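PDB 3ZY2: putative gdp-fucose protein o-fucosyltransferase 1 from Caenorhabditis elegans, which belongs to the protein O-fucosyltransferase family of the GT-B clan and binds guanosine-5'-diphosphate in a pocket of its fold. Local coordinates for residues 215-220 against 335-340; 222-227 against 329-334. All coordinates share one frame; numbering follows the deposited sequence.

Interaction 1: residues 215-220 against 335-340. With GDP (guanosine-5'-diphosphate), chain C.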
# COMPACT_ATOMS: atom_id res chain seq x y z
N ALA A 215 -20.50 -16.86 -28.15
CA ALA A 215 -20.49 -16.93 -26.68
C ALA A 215 -20.55 -15.53 -26.12
O ALA A 215 -19.84 -14.64 -26.63
CB ALA A 215 -19.21 -17.64 -26.17
N VAL A 216 -21.36 -15.35 -25.09
CA VAL A 216 -21.52 -14.02 -24.46
C VAL A 216 -21.30 -14.11 -22.96
O VAL A 216 -21.69 -15.10 -22.35
CB VAL A 216 -22.90 -13.37 -24.77
CG1 VAL A 216 -23.14 -13.32 -26.27
CG2 VAL A 216 -24.02 -14.11 -24.05
N HIS A 217 -20.68 -13.08 -22.42
CA HIS A 217 -20.53 -12.92 -20.98
C HIS A 217 -21.47 -11.84 -20.47
O HIS A 217 -21.37 -10.68 -20.88
CB HIS A 217 -19.08 -12.55 -20.61
CG HIS A 217 -18.87 -12.42 -19.14
ND1 HIS A 217 -18.09 -11.44 -18.57
CD2 HIS A 217 -19.37 -13.16 -18.11
CE1 HIS A 217 -18.11 -11.59 -17.25
NE2 HIS A 217 -18.88 -12.62 -16.95
N LEU A 218 -22.42 -12.25 -19.62
CA LEU A 218 -23.39 -11.33 -19.03
C LEU A 218 -23.04 -11.14 -17.57
O LEU A 218 -23.33 -11.98 -16.72
CB LEU A 218 -24.82 -11.87 -19.18
CG LEU A 218 -25.26 -12.21 -20.62
CD1 LEU A 218 -26.74 -12.64 -20.65
CD2 LEU A 218 -25.00 -11.05 -21.63
N ARG A 219 -22.37 -10.02 -17.29
CA ARG A 219 -21.99 -9.67 -15.93
C ARG A 219 -23.12 -8.77 -15.42
O ARG A 219 -23.30 -7.64 -15.90
CB ARG A 219 -20.65 -8.91 -15.96
CG ARG A 219 -20.07 -8.60 -14.57
CD ARG A 219 -19.51 -9.81 -13.85
NE ARG A 219 -18.63 -9.35 -12.77
CZ ARG A 219 -19.03 -9.10 -11.54
NH1 ARG A 219 -20.29 -9.30 -11.18
NH2 ARG A 219 -18.16 -8.68 -10.63
N ASN A 220 -23.91 -9.29 -14.49
CA ASN A 220 -25.13 -8.58 -14.11
C ASN A 220 -25.64 -8.74 -12.68
O ASN A 220 -26.79 -8.41 -12.41
CB ASN A 220 -26.28 -8.83 -15.11
CG ASN A 220 -26.57 -10.31 -15.31
OD1 ASN A 220 -26.37 -11.14 -14.42
ND2 ASN A 220 -27.05 -10.64 -16.50
N THR A 335 -12.89 -7.91 -15.67
CA THR A 335 -11.61 -8.63 -15.78
C THR A 335 -11.80 -10.12 -16.08
O THR A 335 -10.87 -10.80 -16.52
CB THR A 335 -10.70 -8.49 -14.54
OG1 THR A 335 -11.35 -9.08 -13.41
CG2 THR A 335 -10.40 -7.02 -14.28
N PHE A 336 -13.01 -10.63 -15.82
CA PHE A 336 -13.37 -12.00 -16.17
C PHE A 336 -13.48 -12.12 -17.71
O PHE A 336 -12.88 -13.01 -18.32
CB PHE A 336 -14.66 -12.35 -15.41
CG PHE A 336 -15.04 -13.80 -15.46
CD1 PHE A 336 -14.56 -14.69 -14.49
CD2 PHE A 336 -15.97 -14.26 -16.40
CE1 PHE A 336 -14.95 -16.04 -14.52
CE2 PHE A 336 -16.38 -15.61 -16.41
CZ PHE A 336 -15.88 -16.49 -15.48
N SER A 337 -14.22 -11.19 -18.33
CA SER A 337 -14.21 -11.09 -19.79
C SER A 337 -12.80 -10.89 -20.32
O SER A 337 -12.47 -11.39 -21.41
CB SER A 337 -15.10 -9.94 -20.30
OG SER A 337 -16.46 -10.34 -20.48
N HIS A 338 -11.95 -10.19 -19.55
CA HIS A 338 -10.60 -9.84 -20.06
C HIS A 338 -9.75 -11.10 -20.20
O HIS A 338 -8.96 -11.22 -21.14
CB HIS A 338 -9.93 -8.80 -19.15
CG HIS A 338 -8.77 -8.05 -19.75
ND1 HIS A 338 -8.32 -8.16 -21.06
CD2 HIS A 338 -7.98 -7.12 -19.17
CE1 HIS A 338 -7.30 -7.33 -21.24
NE2 HIS A 338 -7.07 -6.70 -20.10
N ILE A 339 -9.96 -12.08 -19.31
CA ILE A 339 -9.31 -13.39 -19.47
C ILE A 339 -9.63 -13.96 -20.86
O ILE A 339 -8.73 -14.40 -21.58
CB ILE A 339 -9.81 -14.39 -18.40
CG1 ILE A 339 -9.25 -14.01 -17.02
CG2 ILE A 339 -9.32 -15.81 -18.80
CD1 ILE A 339 -9.89 -14.80 -15.89
N VAL A 340 -10.90 -13.93 -21.23
CA VAL A 340 -11.32 -14.51 -22.51
C VAL A 340 -10.70 -13.72 -23.67
O VAL A 340 -10.19 -14.32 -24.62
CB VAL A 340 -12.84 -14.50 -22.70
CG1 VAL A 340 -13.20 -15.20 -24.01
CG2 VAL A 340 -13.55 -15.19 -21.55
PB GDP C . -14.89 -8.77 -12.50
O1B GDP C . -15.86 -9.33 -13.46
O2B GDP C . -13.54 -8.02 -12.78
O3B GDP C . -15.35 -8.82 -10.92
O3A GDP C . -14.31 -10.39 -12.45
PA GDP C . -13.60 -11.17 -11.10
O1A GDP C . -13.54 -12.61 -12.09
O2A GDP C . -12.54 -10.68 -10.46
O5' GDP C . -15.14 -10.96 -10.21
C5' GDP C . -15.79 -11.78 -10.96
C4' GDP C . -16.58 -12.79 -10.54
O4' GDP C . -17.92 -13.05 -10.37
C3' GDP C . -16.00 -13.88 -11.17
O3' GDP C . -14.68 -14.87 -10.62
C2' GDP C . -17.21 -15.67 -10.82
O2' GDP C . -16.86 -15.99 -9.55
C1' GDP C . -18.34 -14.67 -10.95
N9 GDP C . -18.59 -14.57 -12.20
C8 GDP C . -18.41 -13.09 -13.25
N7 GDP C . -18.83 -13.84 -14.22
C5 GDP C . -19.17 -15.07 -14.28
C6 GDP C . -19.75 -16.40 -15.23
O6 GDP C . -19.87 -16.02 -16.30
N1 GDP C . -19.83 -17.23 -14.54
C2 GDP C . -19.69 -17.65 -13.38
N2 GDP C . -19.84 -18.53 -12.93
N3 GDP C . -19.19 -16.80 -12.16
C4 GDP C . -18.97 -15.50 -12.76

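Interaction 2: residues 222-227 against 329-334. With GDP (guanosine-5'-diphosphate), chain C.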
# COMPACT_ATOMS: atom_id res chain seq x y z
N ALA A 222 -26.08 -7.75 -8.61
CA ALA A 222 -26.49 -6.45 -8.05
C ALA A 222 -25.33 -5.50 -7.77
O ALA A 222 -25.44 -4.30 -8.03
CB ALA A 222 -27.33 -6.66 -6.79
N ASP A 223 -24.23 -6.05 -7.24
CA ASP A 223 -23.01 -5.28 -6.94
C ASP A 223 -22.40 -4.67 -8.20
O ASP A 223 -21.78 -3.61 -8.15
CB ASP A 223 -21.95 -6.18 -6.29
CG ASP A 223 -22.25 -6.49 -4.82
OD1 ASP A 223 -23.32 -6.10 -4.29
OD2 ASP A 223 -21.38 -7.14 -4.19
N TRP A 224 -22.55 -5.36 -9.33
CA TRP A 224 -22.00 -4.87 -10.59
C TRP A 224 -22.72 -3.64 -11.08
O TRP A 224 -22.11 -2.66 -11.51
CB TRP A 224 -22.09 -5.96 -11.67
CG TRP A 224 -21.45 -5.56 -12.97
CD1 TRP A 224 -22.09 -5.14 -14.09
CD2 TRP A 224 -20.06 -5.50 -13.25
NE1 TRP A 224 -21.18 -4.85 -15.08
CE2 TRP A 224 -19.92 -5.08 -14.59
CE3 TRP A 224 -18.91 -5.80 -12.51
CZ2 TRP A 224 -18.67 -4.94 -15.20
CZ3 TRP A 224 -17.67 -5.67 -13.12
CH2 TRP A 224 -17.56 -5.24 -14.44
N VAL A 225 -24.05 -3.68 -11.04
CA VAL A 225 -24.82 -2.55 -11.56
C VAL A 225 -24.49 -1.29 -10.75
O VAL A 225 -24.48 -0.19 -11.29
CB VAL A 225 -26.35 -2.84 -11.64
CG1 VAL A 225 -26.60 -4.22 -12.26
CG2 VAL A 225 -27.04 -2.71 -10.27
N ARG A 226 -24.16 -1.49 -9.47
CA ARG A 226 -23.76 -0.38 -8.61
C ARG A 226 -22.38 0.17 -8.94
O ARG A 226 -22.18 1.39 -8.92
CB ARG A 226 -23.88 -0.76 -7.13
CG ARG A 226 -25.32 -0.95 -6.65
CD ARG A 226 -25.42 -0.98 -5.13
NE ARG A 226 -24.32 -1.73 -4.54
CZ ARG A 226 -24.37 -3.01 -4.17
NH1 ARG A 226 -25.50 -3.71 -4.29
NH2 ARG A 226 -23.29 -3.58 -3.65
N VAL A 227 -21.43 -0.72 -9.24
CA VAL A 227 -20.11 -0.34 -9.76
C VAL A 227 -20.24 0.56 -11.01
O VAL A 227 -19.60 1.62 -11.10
CB VAL A 227 -19.26 -1.61 -10.05
CG1 VAL A 227 -18.09 -1.35 -11.01
CG2 VAL A 227 -18.76 -2.22 -8.74
N VAL A 329 -18.62 -12.21 -27.39
CA VAL A 329 -19.05 -10.83 -27.03
C VAL A 329 -18.95 -10.71 -25.51
O VAL A 329 -19.68 -11.40 -24.78
CB VAL A 329 -20.48 -10.48 -27.50
CG1 VAL A 329 -20.75 -8.97 -27.31
CG2 VAL A 329 -20.68 -10.86 -28.96
N GLY A 330 -18.04 -9.86 -25.05
CA GLY A 330 -17.82 -9.71 -23.61
C GLY A 330 -18.28 -8.40 -23.03
O GLY A 330 -18.87 -7.56 -23.74
N ASN A 331 -17.97 -8.25 -21.75
CA ASN A 331 -18.17 -7.01 -21.02
C ASN A 331 -16.82 -6.35 -20.88
O ASN A 331 -15.90 -6.90 -20.27
CB ASN A 331 -18.77 -7.31 -19.66
CG ASN A 331 -19.10 -6.06 -18.91
OD1 ASN A 331 -18.20 -5.28 -18.61
ND2 ASN A 331 -20.38 -5.83 -18.66
N CYS A 332 -16.69 -5.16 -21.45
CA CYS A 332 -15.41 -4.49 -21.50
C CYS A 332 -14.82 -4.15 -20.13
O CYS A 332 -13.60 -4.07 -19.98
CB CYS A 332 -15.56 -3.22 -22.31
SG CYS A 332 -14.02 -2.31 -22.35
N VAL A 333 -15.68 -3.93 -19.14
CA VAL A 333 -15.18 -3.54 -17.81
C VAL A 333 -14.73 -4.76 -17.00
O VAL A 333 -13.90 -4.68 -16.11
CB VAL A 333 -16.25 -2.68 -17.05
CG1 VAL A 333 -15.76 -2.30 -15.65
CG2 VAL A 333 -16.58 -1.46 -17.85
N SER A 334 -15.26 -5.92 -17.33
CA SER A 334 -15.01 -7.09 -16.50
C SER A 334 -13.63 -7.71 -16.74
O SER A 334 -13.28 -8.08 -17.89
CB SER A 334 -16.09 -8.12 -16.75
OG SER A 334 -15.77 -9.34 -16.12
PB GDP C . -14.89 -8.77 -12.50
O1B GDP C . -15.86 -9.33 -13.46
O2B GDP C . -13.54 -8.02 -12.78
O3B GDP C . -15.35 -8.82 -10.92
O3A GDP C . -14.31 -10.39 -12.45
PA GDP C . -13.60 -11.17 -11.10
O1A GDP C . -13.54 -12.61 -12.09
O2A GDP C . -12.54 -10.68 -10.46
O5' GDP C . -15.14 -10.96 -10.21
C5' GDP C . -15.79 -11.78 -10.96
C4' GDP C . -16.58 -12.79 -10.54
O4' GDP C . -17.92 -13.05 -10.37
C3' GDP C . -16.00 -13.88 -11.17
O3' GDP C . -14.68 -14.87 -10.62
C2' GDP C . -17.21 -15.67 -10.82
O2' GDP C . -16.86 -15.99 -9.55
C1' GDP C . -18.34 -14.67 -10.95
N9 GDP C . -18.59 -14.57 -12.20
C8 GDP C . -18.41 -13.09 -13.25
N7 GDP C . -18.83 -13.84 -14.22
C5 GDP C . -19.17 -15.07 -14.28
C6 GDP C . -19.75 -16.40 -15.23
O6 GDP C . -19.87 -16.02 -16.30
N1 GDP C . -19.83 -17.23 -14.54
C2 GDP C . -19.69 -17.65 -13.38
N2 GDP C . -19.84 -18.53 -12.93
N3 GDP C . -19.19 -16.80 -12.16
C4 GDP C . -18.97 -15.50 -12.76

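Interaction 1: residues 215-220 against 335-340
His217 and Ser337 mark the closest backbone approach, with 6.7 Å between their CA atoms, where the end of strand 213-218 passes the first turn of helix 335-346. The imidazole of His217 reaches across this gap to Ser337 and Phe336. Its CG stands anti to the backbone N (chi1 -178°), which sends the ring away from the strand toward the helix. ND1 then hydrogen-bonds to Ser337 OG at 2.7 Å, with the hydroxyl at the ring's edge and close to its plane. The same hydroxyl is hydrogen-bonded to Asn331 N, so two partners fix it. NE2 donates a nearly straight bond (160°) to N7 of guanosine-5'-diphosphate at 3.0 Å. With both ring nitrogens engaged, rotation of the imidazole is probably restricted.

Phe336 comes over that imidazole by its CD2 side: CD2 lies over one face, near the rim, 3.4 Å from His217 NE2. The centroids are 5.0 Å apart and the planes meet at 40°, an oblique pair. The phenyl ring also lies against the base, with the nucleotide's N7 3.6 Å above its plane, and so bridges imidazole and purine.

At the phosphate end, Arg219 bends at chi2 and sets its guanidinium edge against the beta-phosphate, NE donating to O1B at 2.9 Å and NH2 to O3B at 2.8 Å. Its NH1 turns instead to Asp221 and Asp288, which hold the group in position. From the helix side Thr335 N donates to O2B, so the helix N-terminus probably adds favourable polarity. A nucleotide gripped at the C-terminal edge of a parallel beta-sheet, between strand ends and a helix N-terminus, is characteristic of a Rossmann-like domain of the GT-B fold.

Interaction 2: residues 222-227 against 329-334
Trp224, on the first turn of helix 222-229, brings the rim of its indole against the Asx turn that follows strand 327-330, a bend leading to the N-cap of helix 335-346. The bonds that define the turn are internal to it. Asn331 OD1 accepts from Val333 N at 2.9 Å, the donor tilted 16° from the carbonyl plane, and a weaker bond reaches it from Ser334 N. Asn331 O also receives Ser334 N, so side chain and backbone of one residue both fix the bend.

Across the contact the interactions are van der Waals. Trp224 CG is anti to its own N (chi1 -176°), an orientation that carries the six-membered ring out from the helix to the turn. Asn331 OD1 meets the ring's edge, 3.5 Å from Trp224 CZ2, and the amide stands almost upright to the indole, at 80°. Val333 supplies the apolar part, its CG1 lying 3.7 Å from Trp224 CH2. That same CH2 also packs against Ser334, approaching the backbone N at 3.8 Å.

Polar anchoring comes from outside the pair: Trp224 NE1 and Asn331 ND2 both hydrogen-bond to Cys260 O, which ties the indole and the amide to one carbonyl. Cys332 is held by its disulfide to Cys245. At the end of the turn, Ser334 OG caps Ser337 N and donates to O1B of guanosine-5'-diphosphate at 2.7 Å.

Overall arrangement
Both contacts are buried, lie about 9 Å apart between centres, and touch guanosine-5'-diphosphate. They use consecutive elements: strand 213-218 precedes helix 222-229, and strand 327-330 precedes helix 335-346, the two strands being neighbours in one parallel sheet. Interaction 1, nearer the centre of the chain, is a polar and aromatic contact that touches both the base and the beta-phosphate. Interaction 2, farther out, is mostly indole packing on a turn and supplies one hydrogen bond to the beta-phosphate, from Ser334 OG; its helix also has exposed residues. The contacts join directly through the probable Ala215 O–Val329 N backbone bond, and Ser334 OG packs on His217 CE1.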